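Local coordinates for protein mitochondrial edited mRNA stability factor 1 (Trypanosoma brucei, PDB 6NL1) that probably processes the 5' ends of mitochondrial mRNAs as a Nudix-family, RNA-binding protein linked to the stability of edited transcripts, at residues A[204-209]-A[294-299]; A[218-223]-A[311-316]. One frame throughout, in Å; residues are numbered along the deposited sequence.

Contact 1: A[204-209]-A[294-299]; sequences GIFRRL and VAEVPS. With SO4 (sulfate ion), chain D.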
loop_
_atom_site.group_PDB
_atom_site.type_symbol
_atom_site.label_atom_id
_atom_site.label_comp_id
_atom_site.label_asym_id
_atom_site.label_seq_id
_atom_site.Cartn_x
_atom_site.Cartn_y
_atom_site.Cartn_z
ATOM N N GLY A 204 4.894 9.765 9.094
ATOM C CA GLY A 204 5.375 11.075 8.713
ATOM C C GLY A 204 6.458 11.591 9.651
ATOM O O GLY A 204 6.183 12.206 10.689
ATOM N N ILE A 205 7.702 11.324 9.277
ATOM C CA ILE A 205 8.853 11.890 9.951
ATOM C C ILE A 205 8.980 13.347 9.539
ATOM O O ILE A 205 8.905 13.663 8.349
ATOM C CB ILE A 205 10.126 11.121 9.551
ATOM C CG1 ILE A 205 10.111 9.734 10.188
ATOM C CG2 ILE A 205 11.355 11.856 10.003
ATOM C CD1 ILE A 205 10.306 9.762 11.693
ATOM N N PHE A 206 9.137 14.237 10.515
ATOM C CA PHE A 206 9.263 15.662 10.208
ATOM C C PHE A 206 10.353 16.323 11.046
ATOM O O PHE A 206 10.711 15.845 12.123
ATOM C CB PHE A 206 7.919 16.405 10.375
ATOM C CG PHE A 206 7.486 16.593 11.824
ATOM C CD1 PHE A 206 6.685 15.645 12.459
ATOM C CD2 PHE A 206 7.878 17.716 12.543
ATOM C CE1 PHE A 206 6.283 15.814 13.791
ATOM C CE2 PHE A 206 7.478 17.897 13.873
ATOM C CZ PHE A 206 6.688 16.943 14.498
ATOM N N ARG A 207 10.901 17.414 10.534
ATOM C CA ARG A 207 11.835 18.211 11.317
ATOM C C ARG A 207 11.332 19.651 11.350
ATOM O O ARG A 207 10.611 20.093 10.451
ATOM C CB ARG A 207 13.250 18.140 10.728
ATOM C CG ARG A 207 13.391 18.809 9.356
ATOM C CD ARG A 207 14.839 18.793 8.873
ATOM N NE ARG A 207 14.978 19.427 7.565
ATOM C CZ ARG A 207 16.129 19.536 6.908
ATOM N NH1 ARG A 207 17.249 19.054 7.435
ATOM N NH2 ARG A 207 16.165 20.129 5.723
ATOM N N ARG A 208 11.705 20.377 12.393
ATOM C CA ARG A 208 11.335 21.784 12.505
ATOM C C ARG A 208 12.509 22.667 12.103
ATOM O O ARG A 208 13.643 22.431 12.508
ATOM C CB ARG A 208 10.918 22.106 13.937
ATOM C CG ARG A 208 9.765 21.259 14.453
ATOM C CD ARG A 208 9.264 21.772 15.805
ATOM N NE ARG A 208 8.235 20.902 16.365
ATOM C CZ ARG A 208 6.940 20.976 16.065
ATOM N NH1 ARG A 208 6.491 21.891 15.205
ATOM N NH2 ARG A 208 6.090 20.127 16.625
ATOM N N LEU A 209 12.242 23.672 11.286
ATOM C CA LEU A 209 13.270 24.640 10.943
ATOM C C LEU A 209 13.129 25.860 11.848
ATOM O O LEU A 209 12.012 26.264 12.194
ATOM C CB LEU A 209 13.170 25.027 9.470
ATOM N N VAL A 294 2.787 10.651 13.043
ATOM C CA VAL A 294 3.846 11.648 12.921
ATOM C C VAL A 294 4.902 11.424 13.984
ATOM O O VAL A 294 4.609 10.908 15.066
ATOM C CB VAL A 294 3.332 13.101 13.051
ATOM C CG1 VAL A 294 2.339 13.428 11.938
ATOM C CG2 VAL A 294 2.741 13.350 14.445
ATOM N N ALA A 295 6.133 11.812 13.673
ATOM C CA ALA A 295 7.202 11.802 14.664
ATOM C C ALA A 295 8.243 12.840 14.286
ATOM O O ALA A 295 8.636 12.950 13.117
ATOM C CB ALA A 295 7.838 10.423 14.767
ATOM N N GLU A 296 8.686 13.605 15.276
ATOM C CA GLU A 296 9.726 14.588 15.044
ATOM C C GLU A 296 11.093 13.940 15.203
ATOM O O GLU A 296 11.304 13.139 16.111
ATOM C CB GLU A 296 9.591 15.774 16.005
ATOM C CG GLU A 296 10.693 16.805 15.799
ATOM C CD GLU A 296 10.507 18.080 16.601
ATOM O OE1 GLU A 296 9.486 18.227 17.313
ATOM O OE2 GLU A 296 11.400 18.943 16.508
ATOM N N VAL A 297 12.008 14.277 14.302
ATOM C CA VAL A 297 13.414 13.922 14.458
ATOM C C VAL A 297 14.271 15.194 14.466
ATOM O O VAL A 297 13.828 16.256 14.010
ATOM C CB VAL A 297 13.890 12.972 13.337
ATOM C CG1 VAL A 297 13.121 11.669 13.399
ATOM C CG2 VAL A 297 13.742 13.632 11.963
ATOM N N PRO A 298 15.495 15.104 15.006
ATOM C CA PRO A 298 16.333 16.308 14.945
ATOM C C PRO A 298 16.655 16.658 13.490
ATOM O O PRO A 298 16.729 15.770 12.638
ATOM C CB PRO A 298 17.592 15.920 15.742
ATOM C CG PRO A 298 17.538 14.447 15.923
ATOM C CD PRO A 298 16.102 14.024 15.804
ATOM N N SER A 299 16.817 17.943 13.205
ATOM C CA SER A 299 16.936 18.398 11.822
ATOM C C SER A 299 18.189 17.871 11.123
ATOM O O SER A 299 18.221 17.767 9.898
ATOM C CB SER A 299 16.887 19.928 11.746
ATOM O OG SER A 299 17.994 20.495 12.415
HETATM S S SO4 D . 19.885 19.742 4.792
HETATM O O1 SO4 D . 21.254 20.070 4.397
HETATM O O2 SO4 D . 19.421 18.571 4.039
HETATM O O3 SO4 D . 19.862 19.451 6.224
HETATM O O4 SO4 D . 19.030 20.895 4.517
HETATM O O HOH W 1 13.095 18.973 14.477
HETATM O O HOH W 2 6.880 17.423 18.260
#
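Two acceptors share Arg-207 NH1: the backbone oxygen Ser-299 O, 2.9 Å from NH1 and in the guanidinium plane, and O3 of a sulfate ion, reached by a nearly straight bond (171° at the hydrogen). NH2 makes a longer bond to sulfate O4 and also meets Glu-216 in a salt bridge, while Trp-345 adds a cation-pi contact. The arginine chain, fully extended from CG to NE, runs past Ser-299, whose CB lies 3.7 Å from Arg-207 CD. The sulfate probably came from the crystallisation liquor.

Behind this end, strands 200-207 and 290-296 run parallel as neighbours in the mixed sheet of the Nudix fold. Ala-295 N donates to Gly-204 O, Phe-206 N to Ala-295 O, and Val-297 N to Phe-206 O. Arg-202 and Tyr-292, just upstream on the two strands, contact GDP when that ligand is bound.

On the face carrying Phe-206 and Glu-296, the glutamate lays CB over the ring, 3.9 Å from its centroid, a CH-pi contact. Val-294 CB approaches the ring edge. Glu-296 CG stands anti to the backbone N (chi1 179°), and the extended chain beyond it carries the carboxylate to Arg-208. There OE1 accepts a hydrogen bond from Arg-208 NE at 3.1 Å, part of a salt bridge, the donor standing above the carboxylate plane. One water joins OE1 to Arg-208 NH2; a second accepts from Arg-208 N and donates to Glu-296 OE2 and Val-297 O. The guanidinium of Arg-208 also presents one face to Phe-206 CE2, near the rim. On the other face, which Ile-205 shares with Ala-295, Ile-205 CG2 packs 3.6 Å from Val-297 CG2, the two side chains crossing at about a right angle, and both also touch Trp-345.

Contact 2: A[218-223]-A[311-316]; sequences LMLRRI and LQYMRN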
loop_
_atom_site.group_PDB
_atom_site.type_symbol
_atom_site.label_atom_id
_atom_site.label_comp_id
_atom_site.label_asym_id
_atom_site.label_seq_id
_atom_site.Cartn_x
_atom_site.Cartn_y
_atom_site.Cartn_z
ATOM N N LEU A 218 9.955 14.201 5.514
ATOM C CA LEU A 218 10.833 13.308 4.765
ATOM C C LEU A 218 10.027 12.555 3.707
ATOM O O LEU A 218 9.020 11.929 4.020
ATOM C CB LEU A 218 11.492 12.308 5.711
ATOM C CG LEU A 218 12.639 11.489 5.128
ATOM C CD1 LEU A 218 13.791 12.414 4.783
ATOM C CD2 LEU A 218 13.087 10.416 6.111
ATOM N N MET A 219 10.470 12.612 2.456
ATOM C CA MET A 219 9.758 11.940 1.380
ATOM C C MET A 219 10.669 11.088 0.487
ATOM O O MET A 219 11.860 11.370 0.359
ATOM C CB MET A 219 9.015 12.975 0.537
ATOM C CG MET A 219 8.074 13.835 1.380
ATOM S SD MET A 219 6.780 14.589 0.408
ATOM C CE MET A 219 7.711 15.207 -0.973
ATOM N N LEU A 220 10.091 10.051 -0.119
ATOM C CA LEU A 220 10.794 9.188 -1.063
ATOM C C LEU A 220 9.966 9.092 -2.332
ATOM O O LEU A 220 8.792 9.450 -2.339
ATOM C CB LEU A 220 10.941 7.762 -0.515
ATOM C CG LEU A 220 11.682 7.484 0.790
ATOM C CD1 LEU A 220 10.691 7.388 1.934
ATOM C CD2 LEU A 220 12.492 6.185 0.669
ATOM N N ARG A 221 10.575 8.582 -3.398
ATOM C CA ARG A 221 9.842 8.308 -4.626
ATOM C C ARG A 221 10.015 6.845 -5.005
ATOM O O ARG A 221 11.101 6.414 -5.375
ATOM C CB ARG A 221 10.315 9.232 -5.746
ATOM C CG ARG A 221 10.028 10.717 -5.450
ATOM C CD ARG A 221 10.393 11.605 -6.621
ATOM N NE ARG A 221 9.456 11.464 -7.737
ATOM C CZ ARG A 221 9.710 11.928 -8.957
ATOM N NH1 ARG A 221 10.857 12.557 -9.200
ATOM N NH2 ARG A 221 8.830 11.774 -9.929
ATOM N N ARG A 222 8.937 6.082 -4.883
ATOM C CA ARG A 222 8.976 4.657 -5.135
ATOM C C ARG A 222 8.633 4.371 -6.591
ATOM O O ARG A 222 7.634 4.863 -7.119
ATOM C CB ARG A 222 7.987 3.934 -4.217
ATOM C CG ARG A 222 8.022 2.398 -4.308
ATOM C CD ARG A 222 6.817 1.801 -3.582
ATOM N NE ARG A 222 5.568 2.280 -4.178
ATOM C CZ ARG A 222 4.426 2.463 -3.516
ATOM N NH1 ARG A 222 4.348 2.211 -2.211
ATOM N NH2 ARG A 222 3.356 2.908 -4.161
ATOM N N ILE A 223 9.460 3.560 -7.231
ATOM C CA ILE A 223 9.230 3.162 -8.611
ATOM C C ILE A 223 8.320 1.951 -8.576
ATOM O O ILE A 223 8.635 0.952 -7.942
ATOM C CB ILE A 223 10.557 2.822 -9.300
ATOM C CG1 ILE A 223 11.497 4.032 -9.229
ATOM C CG2 ILE A 223 10.326 2.334 -10.756
ATOM C CD1 ILE A 223 12.942 3.729 -9.663
ATOM N N LEU A 311 16.391 -0.830 -4.859
ATOM C CA LEU A 311 16.322 -0.540 -6.300
ATOM C C LEU A 311 14.904 -0.216 -6.761
ATOM O O LEU A 311 14.689 0.209 -7.894
ATOM C CB LEU A 311 16.892 -1.697 -7.132
ATOM C CG LEU A 311 18.409 -1.902 -7.045
ATOM C CD1 LEU A 311 18.824 -3.211 -7.710
ATOM C CD2 LEU A 311 19.174 -0.706 -7.630
ATOM N N GLN A 312 13.938 -0.423 -5.875
ATOM C CA GLN A 312 12.574 -0.003 -6.150
ATOM C C GLN A 312 12.332 1.480 -5.853
ATOM O O GLN A 312 11.198 1.935 -5.906
ATOM C CB GLN A 312 11.592 -0.866 -5.358
ATOM C CG GLN A 312 11.502 -2.301 -5.889
ATOM C CD GLN A 312 10.488 -3.148 -5.141
ATOM O OE1 GLN A 312 9.518 -2.632 -4.570
ATOM N NE2 GLN A 312 10.714 -4.461 -5.130
ATOM N N TYR A 313 13.390 2.230 -5.545
ATOM C CA TYR A 313 13.239 3.652 -5.224
ATOM C C TYR A 313 14.147 4.482 -6.117
ATOM O O TYR A 313 15.210 4.018 -6.497
ATOM C CB TYR A 313 13.568 3.914 -3.747
ATOM C CG TYR A 313 12.670 3.161 -2.810
ATOM C CD1 TYR A 313 12.969 1.855 -2.446
ATOM C CD2 TYR A 313 11.507 3.740 -2.303
ATOM C CE1 TYR A 313 12.147 1.142 -1.600
ATOM C CE2 TYR A 313 10.667 3.024 -1.449
ATOM C CZ TYR A 313 10.999 1.719 -1.109
ATOM O OH TYR A 313 10.200 0.988 -0.267
ATOM N N MET A 314 13.741 5.706 -6.448
ATOM C CA MET A 314 14.629 6.577 -7.218
ATOM C C MET A 314 15.877 6.858 -6.416
ATOM O O MET A 314 15.802 7.292 -5.262
ATOM C CB MET A 314 13.965 7.903 -7.578
ATOM C CG MET A 314 12.906 7.821 -8.631
ATOM S SD MET A 314 12.339 9.479 -9.114
ATOM C CE MET A 314 13.767 10.072 -10.041
ATOM N N ARG A 315 17.028 6.615 -7.031
ATOM C CA ARG A 315 18.319 6.858 -6.395
ATOM C C ARG A 315 19.338 7.097 -7.494
ATOM O O ARG A 315 19.155 6.620 -8.609
ATOM C CB ARG A 315 18.738 5.648 -5.541
ATOM C CG ARG A 315 17.896 5.461 -4.272
ATOM C CD ARG A 315 18.278 4.202 -3.485
ATOM N NE ARG A 315 19.694 4.200 -3.101
ATOM C CZ ARG A 315 20.657 3.601 -3.800
ATOM N NH1 ARG A 315 20.360 2.945 -4.916
ATOM N NH2 ARG A 315 21.914 3.650 -3.380
ATOM N N ASN A 316 20.407 7.826 -7.184
ATOM C CA ASN A 316 21.494 8.039 -8.140
ATOM C C ASN A 316 21.038 8.484 -9.531
ATOM O O ASN A 316 21.536 7.986 -10.535
ATOM C CB ASN A 316 22.333 6.760 -8.269
ATOM C CG ASN A 316 23.042 6.402 -6.987
ATOM O OD1 ASN A 316 23.678 7.246 -6.367
ATOM N ND2 ASN A 316 22.920 5.147 -6.569
HETATM O O HOH W 3 13.321 7.499 -3.520
HETATM O O HOH W 4 8.082 -0.882 -5.974
#
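Arg-221 and Met-314 lie side by side and point the same way, with the sulfur over one face of the guanidinium, displaced toward its rim. SD stands 3.3 Å above that plane, and its closest approach is to Arg-221 NH1 at 3.4 Å. The methionine bends at chi3 (72°), which sets CE near NH1 as well. Tyr-313 meets the strand differently: its side chain and that of Arg-222 cross obliquely, CE2 touching Arg-222 CG at 3.9 Å while the guanidinium leads away, and CD2 reaches Leu-220 CD2 at 4.0 Å. Ile-223 puts CD1 against the Tyr-313 backbone carbonyl carbon and CG1 against Met-314 CG.

Arg-222 and Tyr-313 form a single backbone bridge with a hydrogen bond on each flank: Met-314 N to Arg-221 O, almost straight at 169°, and Ile-223 N to Gln-312 O at 2.7 Å. A water donates to both Ile-223 O and Gln-312 OE1. Thus a 3-10 turn and the loop after it pair with the end of strand 216-223.

The polar ends find partners beyond the two segments. Arg-221 forms a salt bridge with Asp-330 and a cation-pi contact with Trp-333, both on helix 328-336; Tyr-313 OH is hydrogen-bonded to Glu-261 of helix 250-262, and Arg-222 NE to Asn-224. The backbone of Arg-222 pairs with Ser-236 of strand 235-238.

Both contacts reach the same mixed Nudix sheet: strands 200-207 and 216-223 are antiparallel neighbours, and Ile-205 O lies 3.1 Å from Leu-218 N, a probable hydrogen bond. Each is partly buried, but contact 1 lies farther out, its centre about 23 Å from the chain centre against about 15 Å for contact 2. Contact 1 is regular parallel strand pairing that ends in a salt bridge between exposed Arg-208 and Glu-296, with water links and a sulfate on Arg-207. Contact 2 relies on a single bridge with its two hydrogen bonds, plus side-chain packing; buried Arg-221 and Tyr-313 send their polar ends to helices. The Arg-222 side chain is about 4 Å from that of Arg-202, though no GDP is bound in this apo model.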